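Local coordinates for computational Design of Enzyme (Synthetic construct, PDB 3TP4), which is a computationally designed protein that probably presents an activated catalytic serine, as part of a designed triad, on a glycosyl hydrolase TIM-barrel scaffold, at residues A[31-36]-A[351-356]; A[37-42]-A[52-57]; A[42-47]-A[322-327]; A[61-66]-A[102-107]; A[67-72]-A[92-97]. One frame throughout, in Å; residues are numbered along the deposited sequence.

Contact 1 of 5, residues A[31-36]-A[351-356]; sequences GILFGH and FTLFAS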
# COMPACT_ATOMS: atom_id res chain seq x y z
N GLY A 31 -8.22 -3.03 19.67
CA GLY A 31 -7.34 -1.89 19.85
C GLY A 31 -6.79 -1.50 18.50
O GLY A 31 -6.78 -2.30 17.56
N ILE A 32 -6.34 -0.26 18.38
CA ILE A 32 -5.83 0.21 17.10
C ILE A 32 -4.37 0.63 17.26
O ILE A 32 -4.04 1.47 18.12
CB ILE A 32 -6.73 1.33 16.52
CG1 ILE A 32 -6.32 1.68 15.08
CG2 ILE A 32 -6.70 2.56 17.44
CD1 ILE A 32 -7.39 2.46 14.31
N LEU A 33 -3.48 0.02 16.48
CA LEU A 33 -2.06 0.32 16.61
C LEU A 33 -1.78 1.74 16.12
O LEU A 33 -2.13 2.11 14.99
CB LEU A 33 -1.19 -0.65 15.80
CG LEU A 33 -1.29 -2.18 15.73
CD1 LEU A 33 0.09 -2.83 15.77
CD2 LEU A 33 -2.21 -2.83 16.73
N PHE A 34 -1.12 2.53 16.95
CA PHE A 34 -0.68 3.85 16.52
C PHE A 34 0.63 3.74 15.73
O PHE A 34 1.58 3.11 16.18
CB PHE A 34 -0.46 4.80 17.70
CG PHE A 34 0.20 6.08 17.30
CD1 PHE A 34 -0.51 7.03 16.57
CD2 PHE A 34 1.54 6.32 17.61
CE1 PHE A 34 0.10 8.22 16.18
CE2 PHE A 34 2.16 7.50 17.23
CZ PHE A 34 1.45 8.45 16.53
N GLY A 35 0.66 4.37 14.57
CA GLY A 35 1.85 4.37 13.73
C GLY A 35 2.40 5.77 13.49
O GLY A 35 1.66 6.76 13.54
N HIS A 36 3.70 5.85 13.23
CA HIS A 36 4.34 7.13 12.97
C HIS A 36 5.40 6.94 11.89
O HIS A 36 6.17 5.98 11.93
CB HIS A 36 4.97 7.68 14.25
CG HIS A 36 5.53 9.07 14.11
ND1 HIS A 36 6.70 9.46 14.72
CD2 HIS A 36 5.06 10.15 13.45
CE1 HIS A 36 6.94 10.73 14.43
NE2 HIS A 36 5.97 11.17 13.67
N PHE A 351 -7.43 2.09 24.23
CA PHE A 351 -7.75 1.58 22.91
C PHE A 351 -6.57 1.70 21.93
O PHE A 351 -6.46 0.91 21.00
CB PHE A 351 -9.05 2.21 22.36
CG PHE A 351 -9.58 1.51 21.13
CD1 PHE A 351 -10.21 0.28 21.22
CD2 PHE A 351 -9.44 2.09 19.87
CE1 PHE A 351 -10.69 -0.36 20.09
CE2 PHE A 351 -9.90 1.44 18.74
CZ PHE A 351 -10.53 0.22 18.85
N THR A 352 -5.67 2.66 22.15
CA THR A 352 -4.51 2.81 21.26
C THR A 352 -3.34 1.95 21.68
O THR A 352 -2.94 1.97 22.85
CB THR A 352 -4.03 4.28 21.18
OG1 THR A 352 -3.75 4.77 22.51
CG2 THR A 352 -5.10 5.16 20.50
N LEU A 353 -2.77 1.19 20.74
CA LEU A 353 -1.68 0.28 21.07
C LEU A 353 -0.34 0.82 20.61
O LEU A 353 -0.20 1.32 19.49
CB LEU A 353 -1.92 -1.11 20.49
CG LEU A 353 -3.20 -1.80 20.97
CD1 LEU A 353 -3.41 -3.14 20.27
CD2 LEU A 353 -3.16 -1.99 22.47
N PHE A 354 0.64 0.71 21.49
CA PHE A 354 2.00 1.11 21.18
C PHE A 354 2.91 -0.12 21.21
O PHE A 354 2.44 -1.23 21.50
CB PHE A 354 2.44 2.22 22.13
CG PHE A 354 1.80 3.55 21.82
CD1 PHE A 354 0.42 3.71 21.93
CD2 PHE A 354 2.57 4.62 21.39
CE1 PHE A 354 -0.18 4.92 21.63
CE2 PHE A 354 1.98 5.83 21.08
CZ PHE A 354 0.60 5.99 21.19
N ALA A 355 4.19 0.06 20.91
CA ALA A 355 5.13 -1.04 20.76
C ALA A 355 5.09 -2.09 21.86
O ALA A 355 5.05 -3.30 21.57
CB ALA A 355 6.54 -0.52 20.61
N SER A 356 5.15 -1.66 23.12
CA SER A 356 5.18 -2.62 24.21
C SER A 356 3.86 -3.37 24.36
O SER A 356 3.77 -4.34 25.10
CB SER A 356 5.59 -1.96 25.53
OG SER A 356 4.59 -1.05 25.96
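Three backbone hydrogen bonds draw 31-36 and 351-356 together as parallel partners. Phe351 O takes Ile32 N at 2.9 Å, nearly along its C=O axis; Ile32 O receives Leu353 N from well above the carbonyl plane; Leu353 O closes the ladder on Phe34 N at 3.0 Å. Side chains pack tightly at the far end, where Phe34 CD2 is 3.5 Å from Phe354 CE2. The two rings are tilted by only 25° but displaced along their planes, so little of one lies above the other, and Phe34 CB rather than its ring sits over the Phe354 face.

In the TIM barrel, strand 32-37 also bonds to 318-321 through Leu33 and Gly35, 352-353 takes the beginning of the edge that strand 66-70 occupies from Phe34 onward, and Val56 of helix 55-60 packs on both phenylalanines. Leu33 and Leu353 share one sheet face, CD2 to CD1 at 3.8 Å; Ile32 and Thr352 lie on the other, where Thr352 OG1 bonds to Tyr346 O.

The Gly31 end is close-packed too: its CA is 3.2 Å from Phe351 O, and a beta carbon would be jammed between that oxygen and Leu353 CD1. The looser, solvent-facing side belongs to the partly exposed Phe351 and Leu353. With CG anti to the backbone N (chi1 -168°), the Phe351 ring swings back over the glycine, whose CA stands 3.9 Å from its centroid in a CH-pi contact, and Phe351 CE2 touches Ile32 CG2 at 3.6 Å.

Contact 2 of 5, residues A[37-42]-A[52-57]; sequences HGTTSS and TTSDVK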
# COMPACT_ATOMS: atom_id res chain seq x y z
N HIS A 37 5.41 7.87 10.94
CA HIS A 37 6.30 7.80 9.77
C HIS A 37 7.70 8.30 10.11
O HIS A 37 7.86 9.38 10.70
CB HIS A 37 5.71 8.61 8.62
CG HIS A 37 6.17 8.17 7.27
ND1 HIS A 37 5.64 7.06 6.63
CD2 HIS A 37 7.10 8.68 6.43
CE1 HIS A 37 6.24 6.91 5.46
NE2 HIS A 37 7.13 7.88 5.32
N GLY A 38 8.71 7.51 9.76
CA GLY A 38 10.10 7.85 10.00
C GLY A 38 10.33 8.14 11.47
O GLY A 38 10.98 9.12 11.83
N THR A 39 9.80 7.28 12.33
CA THR A 39 9.66 7.65 13.73
C THR A 39 10.99 7.67 14.47
O THR A 39 11.16 8.43 15.41
CB THR A 39 8.63 6.77 14.47
OG1 THR A 39 8.28 7.39 15.71
CG2 THR A 39 9.19 5.37 14.74
N THR A 40 11.93 6.83 14.02
CA THR A 40 13.27 6.81 14.60
C THR A 40 14.32 7.45 13.69
O THR A 40 15.51 7.37 13.97
CB THR A 40 13.75 5.37 14.95
OG1 THR A 40 13.71 4.55 13.78
CG2 THR A 40 12.89 4.75 16.05
N SER A 41 13.86 8.11 12.63
CA SER A 41 14.78 8.69 11.65
C SER A 41 14.65 10.21 11.55
O SER A 41 15.59 10.89 11.15
CB SER A 41 14.57 8.04 10.27
OG SER A 41 13.21 8.14 9.85
N SER A 42 13.49 10.74 11.93
CA SER A 42 13.27 12.19 11.99
C SER A 42 12.63 12.53 13.33
O SER A 42 11.59 11.98 13.67
CB SER A 42 12.34 12.64 10.86
OG SER A 42 12.81 12.18 9.61
N THR A 52 17.14 4.36 16.85
CA THR A 52 16.82 3.82 18.17
C THR A 52 16.02 4.78 19.07
O THR A 52 15.62 4.40 20.17
CB THR A 52 18.09 3.36 18.94
OG1 THR A 52 18.82 4.52 19.38
CG2 THR A 52 18.97 2.48 18.03
N THR A 53 15.80 6.01 18.62
CA THR A 53 15.06 6.97 19.43
C THR A 53 13.96 7.63 18.61
O THR A 53 14.03 7.66 17.39
CB THR A 53 15.99 8.06 20.00
OG1 THR A 53 16.61 8.77 18.92
CG2 THR A 53 17.06 7.44 20.91
N SER A 54 12.95 8.18 19.30
CA SER A 54 11.74 8.71 18.66
C SER A 54 11.06 9.79 19.51
O SER A 54 11.00 9.67 20.73
CB SER A 54 10.76 7.56 18.43
OG SER A 54 9.48 8.04 18.04
N ASP A 55 10.53 10.82 18.86
CA ASP A 55 9.70 11.81 19.56
C ASP A 55 8.51 11.13 20.25
O ASP A 55 8.03 11.61 21.28
CB ASP A 55 9.13 12.85 18.60
CG ASP A 55 10.18 13.83 18.10
OD1 ASP A 55 11.29 13.83 18.66
OD2 ASP A 55 9.88 14.59 17.16
N VAL A 56 8.02 10.05 19.66
CA VAL A 56 6.88 9.34 20.22
C VAL A 56 7.25 8.72 21.56
O VAL A 56 6.49 8.80 22.52
CB VAL A 56 6.36 8.25 19.28
CG1 VAL A 56 5.25 7.46 19.96
CG2 VAL A 56 5.87 8.86 17.99
N LYS A 57 8.41 8.09 21.60
CA LYS A 57 8.93 7.54 22.85
C LYS A 57 9.14 8.65 23.88
O LYS A 57 8.75 8.51 25.04
CB LYS A 57 10.22 6.76 22.57
CG LYS A 57 11.04 6.37 23.80
CD LYS A 57 10.29 5.38 24.70
CE LYS A 57 11.14 4.98 25.90
NZ LYS A 57 10.46 3.99 26.78
O HOH W 1 10.35 10.91 15.97
O HOH W 2 16.94 7.64 16.47
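The imidazole of His37 is gripped at both nitrogens, ND1 by Glu320 OE2 and NE2 by Ser70 OG, an arrangement consistent with a designed Ser-His-Glu triad. The carboxylate of Asp55 is likewise engaged beyond 37-42, OD1 by Thr45 OG1 and OD2 by Leu44 N and Asn324 ND2.

Between the segments the meeting is hydroxyl to hydroxyl: Thr39 OG1 and Ser54 OG share a 2.7 Å hydrogen bond. Both oxygens are anti to their own backbone N, and Thr39 OG1 also bonds to His36 ND1. Ser54 is the N-cap of helix 55-60, its OG accepting from Val56 N at 3.0 Å. An alanine here would probably leave the first helical turn uncapped and loosen the hold on Thr39 and, through it, on His36. Alongside, Thr40 CA approaches Thr53 O at 3.0 Å in a CA-H...O contact.

One water accepts from Asp55 N at 2.9 Å and donates to Thr39 O and Ser42 O; a second links Thr40 O with Thr53 N. Because the first water accepts a hydrogen bond from an amide at the helix start, it is likely to be polarised into a stronger donor for the two loop carbonyls.

Contact 3 of 5, residues A[42-47]-A[322-327]; sequences SGLTTG and GENADA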
# COMPACT_ATOMS: atom_id res chain seq x y z
N SER A 42 13.49 10.74 11.93
CA SER A 42 13.27 12.19 11.99
C SER A 42 12.63 12.53 13.33
O SER A 42 11.59 11.98 13.67
CB SER A 42 12.34 12.64 10.86
OG SER A 42 12.81 12.18 9.61
N GLY A 43 13.24 13.43 14.09
CA GLY A 43 12.70 13.84 15.38
C GLY A 43 13.07 15.26 15.76
O GLY A 43 14.11 15.77 15.36
N LEU A 44 12.20 15.91 16.54
CA LEU A 44 12.49 17.26 17.04
C LEU A 44 13.05 17.21 18.45
O LEU A 44 13.60 18.19 18.93
CB LEU A 44 11.24 18.14 17.05
CG LEU A 44 10.28 18.06 15.87
CD1 LEU A 44 9.43 19.31 15.83
CD2 LEU A 44 11.04 17.90 14.57
N THR A 45 12.93 16.07 19.12
CA THR A 45 13.39 15.97 20.50
C THR A 45 14.53 14.98 20.65
O THR A 45 15.04 14.77 21.74
CB THR A 45 12.26 15.53 21.47
OG1 THR A 45 11.98 14.14 21.26
CG2 THR A 45 11.01 16.33 21.25
N THR A 46 14.91 14.35 19.54
CA THR A 46 15.87 13.25 19.58
C THR A 46 17.31 13.70 19.36
O THR A 46 18.24 12.97 19.69
CB THR A 46 15.56 12.24 18.47
OG1 THR A 46 15.47 12.94 17.23
CG2 THR A 46 14.24 11.52 18.75
N GLY A 47 17.49 14.88 18.79
CA GLY A 47 18.78 15.24 18.24
C GLY A 47 19.07 14.29 17.08
O GLY A 47 18.14 13.70 16.53
N GLY A 322 1.98 11.46 10.27
CA GLY A 322 3.11 11.84 9.44
C GLY A 322 4.45 12.07 10.11
O GLY A 322 4.58 12.07 11.34
N GLU A 323 5.46 12.31 9.28
CA GLU A 323 6.84 12.45 9.75
C GLU A 323 7.08 13.74 10.54
O GLU A 323 6.55 14.80 10.21
CB GLU A 323 7.79 12.38 8.54
CG GLU A 323 9.26 12.23 8.90
CD GLU A 323 10.12 11.82 7.70
OE1 GLU A 323 9.70 12.12 6.56
OE2 GLU A 323 11.18 11.20 7.90
N ASN A 324 7.90 13.65 11.58
CA ASN A 324 8.29 14.84 12.34
C ASN A 324 9.57 15.48 11.77
O ASN A 324 10.66 15.28 12.29
CB ASN A 324 8.48 14.49 13.81
CG ASN A 324 7.18 14.54 14.60
OD1 ASN A 324 6.09 14.41 14.03
ND2 ASN A 324 7.28 14.77 15.90
N ALA A 325 9.43 16.24 10.69
CA ALA A 325 10.60 16.77 9.98
C ALA A 325 11.26 17.92 10.73
O ALA A 325 12.45 17.86 11.02
CB ALA A 325 10.22 17.20 8.57
N ASP A 326 10.49 18.95 11.04
CA ASP A 326 11.03 20.11 11.75
C ASP A 326 9.93 20.89 12.46
O ASP A 326 8.75 20.54 12.36
CB ASP A 326 11.78 21.01 10.76
CG ASP A 326 10.96 21.32 9.53
OD1 ASP A 326 9.78 21.69 9.67
OD2 ASP A 326 11.50 21.19 8.41
N ALA A 327 10.32 21.96 13.15
CA ALA A 327 9.38 22.75 13.94
C ALA A 327 8.18 23.20 13.11
O ALA A 327 7.05 23.23 13.60
CB ALA A 327 10.08 23.96 14.56
O HOH W 3 9.08 11.29 12.40
O HOH W 4 13.82 15.96 12.14
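The two loops run in roughly the same direction, 30° apart, with Gly43 CA 5.4 Å from Asn324 CA, and water rather than direct backbone pairing joins them. One water links Ser42 O to Asn324 N, which donates to it at 2.8 Å; another lies between Gly43 O and Ala325 O, 2.6 Å from the latter.

Ser42 carries the polar part. Its OG, beside its own backbone N and anti to the carbonyl carbon (chi1 -52°), donates to Glu323 OE2 at 2.6 Å. The glutamate gets there with CG anti to its backbone N and an extended chain beyond, and the hydroxyl meets OE2 from above the carboxylate plane, 43° out of it. Ser42 CB meanwhile rests 3.4 Å from Asn324 O.

Leu44 supplies the apolar part, its two methyls spread along the opposing backbone: CD2 lies 3.5 Å from Asn324 O and close to Asp326 CA, while CD1 is 3.7 Å from Asp326 O. The Asn324 amide is engaged outside the two loops, its OD1 receiving Phe331 N and Val332 N.

Both loops follow barrel strands, 32-37 and 318-321, at the C-terminal rim where TIM barrels keep their active sites, and the Glu323 side chain touches the putative triad. The short bond from Ser42 would probably stabilise Glu323 as the anion, so that its negative charge could influence the ionisation of His37.

Contact 4 of 5, residues A[61-66]-A[102-107]; sequences GDFPAV and DAIGGV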
# COMPACT_ATOMS: atom_id res chain seq x y z
N GLY A 61 6.29 7.86 26.28
CA GLY A 61 6.88 6.82 27.11
C GLY A 61 6.99 5.48 26.38
O GLY A 61 7.58 4.54 26.92
N ASP A 62 6.44 5.40 25.17
CA ASP A 62 6.57 4.19 24.34
C ASP A 62 6.76 4.51 22.85
O ASP A 62 6.37 5.58 22.37
CB ASP A 62 5.35 3.28 24.51
CG ASP A 62 5.64 1.82 24.16
OD1 ASP A 62 6.76 1.51 23.69
OD2 ASP A 62 4.74 0.97 24.36
N PHE A 63 7.37 3.59 22.11
CA PHE A 63 7.48 3.73 20.67
C PHE A 63 6.13 3.39 20.06
O PHE A 63 5.32 2.74 20.71
CB PHE A 63 8.55 2.80 20.12
CG PHE A 63 9.94 3.15 20.55
CD1 PHE A 63 10.47 2.65 21.73
CD2 PHE A 63 10.74 3.98 19.78
CE1 PHE A 63 11.77 2.97 22.13
CE2 PHE A 63 12.04 4.31 20.18
CZ PHE A 63 12.55 3.80 21.35
N PRO A 64 5.88 3.84 18.82
CA PRO A 64 4.61 3.47 18.18
C PRO A 64 4.57 1.98 17.90
O PRO A 64 5.62 1.33 17.83
CB PRO A 64 4.63 4.24 16.85
CG PRO A 64 6.09 4.52 16.61
CD PRO A 64 6.74 4.65 17.94
N ALA A 65 3.37 1.43 17.74
CA ALA A 65 3.22 0.01 17.38
C ALA A 65 3.53 -0.19 15.91
O ALA A 65 3.94 -1.28 15.49
CB ALA A 65 1.79 -0.48 17.70
N VAL A 66 3.33 0.86 15.11
CA VAL A 66 3.63 0.79 13.68
C VAL A 66 4.71 1.81 13.30
O VAL A 66 4.60 2.98 13.63
CB VAL A 66 2.36 0.98 12.82
CG1 VAL A 66 2.74 1.34 11.39
CG2 VAL A 66 1.47 -0.30 12.86
N ASP A 102 11.72 -3.84 14.47
CA ASP A 102 11.27 -5.18 14.79
C ASP A 102 11.78 -5.56 16.18
O ASP A 102 11.06 -6.17 16.96
CB ASP A 102 11.80 -6.20 13.76
CG ASP A 102 11.43 -7.63 14.11
OD1 ASP A 102 10.25 -8.00 13.97
OD2 ASP A 102 12.33 -8.38 14.53
N ALA A 103 13.02 -5.19 16.48
CA ALA A 103 13.61 -5.55 17.77
C ALA A 103 12.92 -4.79 18.89
O ALA A 103 12.72 -5.31 19.99
CB ALA A 103 15.10 -5.28 17.77
N ILE A 104 12.54 -3.55 18.60
CA ILE A 104 11.76 -2.76 19.54
C ILE A 104 10.39 -3.39 19.80
O ILE A 104 9.84 -3.27 20.89
CB ILE A 104 11.61 -1.29 19.07
CG1 ILE A 104 12.94 -0.56 19.27
CG2 ILE A 104 10.52 -0.59 19.87
CD1 ILE A 104 12.95 0.83 18.73
N GLY A 105 9.85 -4.09 18.80
CA GLY A 105 8.56 -4.75 18.94
C GLY A 105 7.48 -4.15 18.05
O GLY A 105 6.31 -4.53 18.14
N GLY A 106 7.87 -3.23 17.18
CA GLY A 106 6.92 -2.59 16.28
C GLY A 106 6.65 -3.38 15.00
O GLY A 106 7.36 -4.35 14.70
N VAL A 107 5.61 -2.97 14.27
CA VAL A 107 5.27 -3.53 12.96
C VAL A 107 5.69 -2.52 11.88
O VAL A 107 5.46 -1.32 12.01
CB VAL A 107 3.75 -3.83 12.84
CG1 VAL A 107 3.36 -4.22 11.40
CG2 VAL A 107 3.35 -4.93 13.83
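Ile104, in the last turn of its helix, makes the side-chain contact. Its CG1 is anti to the carbonyl carbon and the chain runs on extended to CD1, which stands over the centre of the Phe63 ring, 3.9 Å from the centroid and 9° off the normal, a CH-pi contact. The other branch, CG2, falls toward the root of the same ring at 3.7 Å from Phe63 CD1, and the two side chains cross at about a right angle. Phe63 is partly exposed, and Lys57 also packs on it.

Gly105 then breaks the helix with a positive phi of 114°. It is the C-prime residue of a Schellman motif, in which Gly106 N returns to Ala101 O and Gly105 N makes a weak bond to Asp102 O; at these backbone angles a beta carbon would press on the carbonyl oxygen of Ile104. This turn closes the helix of a beta-alpha-beta crossover, in which strand 66-70 leads through helix 87-104 to its parallel neighbour 107-113.

Gly106 brings its CA to 3.3 Å from Ala65 O. The same oxygen takes Val107 N at 2.7 Å, a nearly straight bond (168°) in the carbonyl plane, the first rung between the strands. Val107 O lies 3.3 Å from Val66 CA, and the two valines point to the same sheet face, Val66 CG2 being 4.2 Å from Val107 CB. Along its other edge, the backbone of Val66 bonds to Phe34 and His36.

Contact 5 of 5, residues A[67-72]-A[92-97]; sequences FGWSTS and ALFADY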
# COMPACT_ATOMS: atom_id res chain seq x y z
N PHE A 67 5.77 1.34 12.65
CA PHE A 67 6.85 2.20 12.17
C PHE A 67 6.69 2.34 10.66
O PHE A 67 6.82 1.36 9.93
CB PHE A 67 8.22 1.54 12.44
CG PHE A 67 8.65 1.55 13.90
CD1 PHE A 67 7.87 0.94 14.88
CD2 PHE A 67 9.86 2.11 14.28
CE1 PHE A 67 8.28 0.92 16.22
CE2 PHE A 67 10.27 2.09 15.62
CZ PHE A 67 9.48 1.50 16.58
N GLY A 68 6.39 3.55 10.19
CA GLY A 68 6.21 3.76 8.76
C GLY A 68 7.48 4.30 8.10
O GLY A 68 8.27 4.99 8.74
N TRP A 69 7.66 3.98 6.82
CA TRP A 69 8.83 4.40 6.05
C TRP A 69 8.46 4.60 4.58
O TRP A 69 7.52 3.98 4.09
CB TRP A 69 9.90 3.33 6.08
CG TRP A 69 10.17 2.72 7.37
CD1 TRP A 69 9.76 1.50 7.80
CD2 TRP A 69 10.98 3.26 8.42
NE1 TRP A 69 10.25 1.25 9.05
CE2 TRP A 69 11.00 2.32 9.46
CE3 TRP A 69 11.68 4.47 8.58
CZ2 TRP A 69 11.70 2.54 10.65
CZ3 TRP A 69 12.37 4.68 9.76
CH2 TRP A 69 12.37 3.73 10.78
N SER A 70 9.20 5.44 3.87
CA SER A 70 8.98 5.63 2.43
C SER A 70 10.11 4.98 1.64
O SER A 70 11.24 4.97 2.09
CB SER A 70 8.91 7.11 2.08
OG SER A 70 7.80 7.73 2.71
N THR A 71 9.80 4.44 0.46
CA THR A 71 10.86 3.88 -0.39
C THR A 71 11.82 4.97 -0.84
O THR A 71 12.93 4.70 -1.28
CB THR A 71 10.30 3.18 -1.63
OG1 THR A 71 9.48 4.10 -2.37
CG2 THR A 71 9.47 1.96 -1.21
N SER A 72 11.37 6.21 -0.70
CA SER A 72 12.19 7.41 -0.88
C SER A 72 13.57 7.30 -0.20
O SER A 72 14.54 7.93 -0.62
CB SER A 72 11.43 8.60 -0.29
OG SER A 72 11.85 9.80 -0.90
N ALA A 92 20.82 -0.88 2.93
CA ALA A 92 21.31 -1.53 4.13
C ALA A 92 20.90 -0.76 5.39
O ALA A 92 20.58 -1.36 6.42
CB ALA A 92 22.83 -1.71 4.08
N LEU A 93 20.93 0.57 5.29
CA LEU A 93 20.47 1.44 6.37
C LEU A 93 18.96 1.25 6.61
O LEU A 93 18.52 1.06 7.74
CB LEU A 93 20.76 2.89 6.02
CG LEU A 93 22.22 3.35 6.10
CD1 LEU A 93 22.37 4.74 5.51
CD2 LEU A 93 22.72 3.32 7.53
N PHE A 94 18.19 1.31 5.52
CA PHE A 94 16.75 1.09 5.55
C PHE A 94 16.50 -0.21 6.30
O PHE A 94 15.77 -0.25 7.29
CB PHE A 94 16.22 1.00 4.11
CG PHE A 94 14.74 1.26 3.97
CD1 PHE A 94 13.88 1.14 5.04
CD2 PHE A 94 14.22 1.63 2.73
CE1 PHE A 94 12.50 1.37 4.89
CE2 PHE A 94 12.85 1.86 2.57
CZ PHE A 94 11.99 1.73 3.65
N ALA A 95 17.17 -1.27 5.86
CA ALA A 95 17.03 -2.58 6.47
C ALA A 95 17.41 -2.57 7.94
O ALA A 95 16.80 -3.27 8.75
CB ALA A 95 17.86 -3.62 5.72
N ASP A 96 18.44 -1.80 8.28
CA ASP A 96 18.90 -1.72 9.66
C ASP A 96 17.82 -1.10 10.57
O ASP A 96 17.56 -1.59 11.67
CB ASP A 96 20.19 -0.90 9.75
CG ASP A 96 20.70 -0.76 11.17
OD1 ASP A 96 20.93 -1.80 11.83
OD2 ASP A 96 20.85 0.38 11.64
N TYR A 97 17.22 -0.02 10.09
CA TYR A 97 16.17 0.66 10.85
C TYR A 97 14.91 -0.21 10.98
O TYR A 97 14.21 -0.13 11.99
CB TYR A 97 15.83 1.99 10.19
CG TYR A 97 16.77 3.12 10.58
CD1 TYR A 97 18.14 2.90 10.74
CD2 TYR A 97 16.29 4.41 10.77
CE1 TYR A 97 18.99 3.94 11.08
CE2 TYR A 97 17.12 5.44 11.12
CZ TYR A 97 18.47 5.20 11.27
OH TYR A 97 19.30 6.25 11.62
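Trp69 sets its CG beside the backbone N and anti to the carbonyl carbon (chi1 -45°), which lays the indole over toward the helix; Phe94 instead has CG anti to its N, carrying the ring along the helix flank to the strand.

The result is an offset edge-to-face pair, the edge of Phe94 directed at the face of Trp69, with planes at 68° and 5.5 Å between the Phe94 centroid and that of the indole five-membered ring. Phe94 CE1 also packs on Trp69 CB at 3.5 Å. On its other flank CE2 lies 3.5 Å from Ser70 O and 4.1 Å from Thr71 CA, the latter at the ring edge. The far corner of the indole, CH2, meets Tyr97 CB at 3.9 Å and sits at the edge of the tyrosine ring. The hydrogen bond from Trp69 NE1 to Asn108 OD1 would help fix the indole's rotation. An alanine here would probably cost Phe94 its aromatic partner, Tyr97 its indole contact and Asn108 OD1 its bond from NE1.

Strand 67-70 and helix 92-97 run nearly antiparallel (169°), their axes 10.8 Å apart, as in a beta-alpha-beta unit. Beyond Phe94 lie Val110 of strand 107-113 and Leu154 of helix 141-157, while Thr71 OG1 bonds to Tyr147 of that same helix.

Overall arrangement
Contacts 1 and 3 close the barrel, joining its first strand and the loop after it to the last part of the barrel chain, while contacts 2, 4 and 5 lie among its first units. Contact 1 joins segments 315 residues apart and encloses the others along the chain; contacts 2 and 3 interlock by alternating segments and share Ser42, their centres 7 Å apart. Contact 4 lies 9 Å from contact 1 and 14 Å from contact 5, centre to centre, and encloses contact 5, with which it shares helix 87-104. Strands 32-37 and 66-70 link contacts 1 and 5 through the bond between His36 O and Gly68 N. The probable triad sits at the C-terminal ends of three adjacent strands, beside the loops of contacts 2 and 3.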